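Local atomic coordinates of GntR-family protein transcriptional regulator (Mycobacterium smegmatis, PDB entry 3F8M), a protein that represses the phnDCE operon for phosphate uptake when phosphate is available in the cell, as a DNA-binding transcription factor of the GntR family. Residues E132-T137 with A196-D201. Residues are numbered along the deposited sequence; the frame is centred on the assembly and turned at random.
Sequences ERVLTT and ALLGAD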
loop_
_atom_site.group_PDB
_atom_site.type_symbol
_atom_site.label_atom_id
_atom_site.label_comp_id
_atom_site.label_asym_id
_atom_site.label_seq_id
_atom_site.Cartn_x
_atom_site.Cartn_y
_atom_site.Cartn_z
ATOM N N GLU A 132 19.388 10.499 -3.812
ATOM C CA GLU A 132 18.146 10.981 -3.155
ATOM C C GLU A 132 17.514 12.033 -4.007
ATOM O O GLU A 132 18.189 12.934 -4.512
ATOM C CB GLU A 132 18.416 11.614 -1.817
ATOM C CG GLU A 132 18.550 10.687 -0.692
ATOM C CD GLU A 132 17.977 11.270 0.629
ATOM O OE1 GLU A 132 18.338 12.415 1.009
ATOM O OE2 GLU A 132 17.235 10.528 1.295
ATOM N N ARG A 133 16.209 11.885 -4.230
ATOM C CA ARG A 133 15.477 12.783 -5.098
ATOM C C ARG A 133 14.092 12.987 -4.466
ATOM O O ARG A 133 13.577 12.102 -3.757
ATOM C CB ARG A 133 15.284 12.164 -6.472
ATOM C CG ARG A 133 16.611 12.024 -7.278
ATOM C CD ARG A 133 16.398 11.614 -8.714
ATOM N NE ARG A 133 15.722 10.350 -8.945
ATOM C CZ ARG A 133 15.537 9.850 -10.170
ATOM N NH1 ARG A 133 14.895 8.705 -10.333
ATOM N NH2 ARG A 133 15.980 10.507 -11.223
ATOM N N VAL A 134 13.509 14.141 -4.777
ATOM C CA VAL A 134 12.110 14.445 -4.471
ATOM C C VAL A 134 11.274 14.317 -5.754
ATOM O O VAL A 134 11.671 14.813 -6.814
ATOM C CB VAL A 134 11.981 15.876 -3.871
ATOM C CG1 VAL A 134 10.522 16.258 -3.609
ATOM C CG2 VAL A 134 12.801 16.024 -2.593
ATOM N N LEU A 135 10.130 13.671 -5.645
ATOM C CA LEU A 135 9.185 13.515 -6.739
ATOM C C LEU A 135 8.123 14.617 -6.582
ATOM O O LEU A 135 7.727 14.938 -5.453
ATOM C CB LEU A 135 8.533 12.140 -6.612
ATOM C CG LEU A 135 9.453 10.892 -6.675
ATOM C CD1 LEU A 135 8.702 9.539 -6.710
ATOM C CD2 LEU A 135 10.484 10.949 -7.830
ATOM N N THR A 136 7.664 15.162 -7.707
ATOM C CA THR A 136 6.741 16.319 -7.687
ATOM C C THR A 136 5.637 16.070 -8.692
ATOM O O THR A 136 5.795 15.290 -9.635
ATOM C CB THR A 136 7.430 17.615 -8.141
ATOM O OG1 THR A 136 7.895 17.449 -9.510
ATOM C CG2 THR A 136 8.607 17.902 -7.266
ATOM N N THR A 137 4.500 16.698 -8.454
ATOM C CA THR A 137 3.453 16.764 -9.466
ATOM C C THR A 137 2.768 18.120 -9.375
ATOM O O THR A 137 2.429 18.557 -8.286
ATOM C CB THR A 137 2.417 15.639 -9.300
ATOM O OG1 THR A 137 1.416 15.747 -10.311
ATOM C CG2 THR A 137 1.760 15.679 -7.944
ATOM N N ALA A 196 10.141 18.908 6.081
ATOM C CA ALA A 196 10.604 20.099 5.387
ATOM C C ALA A 196 10.757 19.909 3.869
ATOM O O ALA A 196 10.395 20.831 3.083
ATOM C CB ALA A 196 11.907 20.618 6.010
ATOM N N LEU A 197 11.241 18.720 3.467
ATOM C CA LEU A 197 11.426 18.405 2.024
ATOM C C LEU A 197 10.093 18.257 1.318
ATOM O O LEU A 197 9.974 18.542 0.132
ATOM C CB LEU A 197 12.199 17.084 1.857
ATOM C CG LEU A 197 13.676 17.261 2.221
ATOM C CD1 LEU A 197 14.341 15.848 2.381
ATOM C CD2 LEU A 197 14.362 18.112 1.177
ATOM N N LEU A 198 9.065 17.871 2.063
ATOM C CA LEU A 198 7.838 17.435 1.397
ATOM C C LEU A 198 6.615 18.314 1.711
ATOM O O LEU A 198 5.498 17.909 1.409
ATOM C CB LEU A 198 7.543 15.979 1.735
ATOM C CG LEU A 198 8.560 14.919 1.286
ATOM C CD1 LEU A 198 7.996 13.604 1.687
ATOM C CD2 LEU A 198 8.793 14.977 -0.263
ATOM N N GLY A 199 6.853 19.466 2.321
ATOM C CA GLY A 199 5.787 20.462 2.657
ATOM C C GLY A 199 4.786 19.951 3.650
ATOM O O GLY A 199 3.602 20.336 3.618
ATOM N N ALA A 200 5.246 19.087 4.549
ATOM C CA ALA A 200 4.371 18.318 5.417
ATOM C C ALA A 200 4.598 18.694 6.878
ATOM O O ALA A 200 5.399 19.567 7.185
ATOM C CB ALA A 200 4.580 16.772 5.178
ATOM N N ASP A 201 3.847 18.081 7.775
ATOM C CA ASP A 201 4.135 18.217 9.194
ATOM C C ASP A 201 4.242 16.867 9.859
ATOM O O ASP A 201 4.058 15.833 9.239
ATOM C CB ASP A 201 3.118 19.110 9.936
ATOM C CG ASP A 201 1.694 18.657 9.770
ATOM O OD1 ASP A 201 1.388 17.455 9.952
ATOM O OD2 ASP A 201 0.855 19.530 9.446
#
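Val134, midway along the strand segment 132-137, faces the last turn of helix 192-198, its CA 7.6 Å from that of Leu197, and no hydrogen bond joins the two backbones. The contact is apolar and small, with 123 Å² buried over both sides. In the conformer described, one of two for Val134, the closest approach is between methyl groups, Val134 CG1 lying 4.0 Å from Leu198 CD2. There CG1 is anti to the backbone N (chi1 177°), which sets it near Leu198; Val134 CG1 also lies 4.4 Å from Leu197 O. Leu198 starts off to one side of the strand and brings only its CD2 branch across; the two side chains run past one another antiparallel. Leu197 points toward the strand as well, but in the same conformer Leu197 CD2 stays 4.6 Å from Val134 CG2. In the UTRA domain, strand 127-137 runs between strands 100-111 and 140-150 of an antiparallel sheet, and helix 192-198 follows strand 180-188 at the far edge of that sheet; the contact brings helix 192-198 against the second strand of the sheet. The helix is closed by a Schellman motif in which Gly199 has a positive phi (64°) as the chain turns away from the strand. Arg229 NH1 of strand 220-229 donates a hydrogen bond to Leu198 O, tying the helix end to the sheet. A polar link flanks the methyl contact: Glu132 OE1 forms a salt bridge with Arg193 NH2, one helical turn before Leu197, while Glu132 OE2 is hydrogen-bonded to Thr146 OG1 on the neighbouring strand.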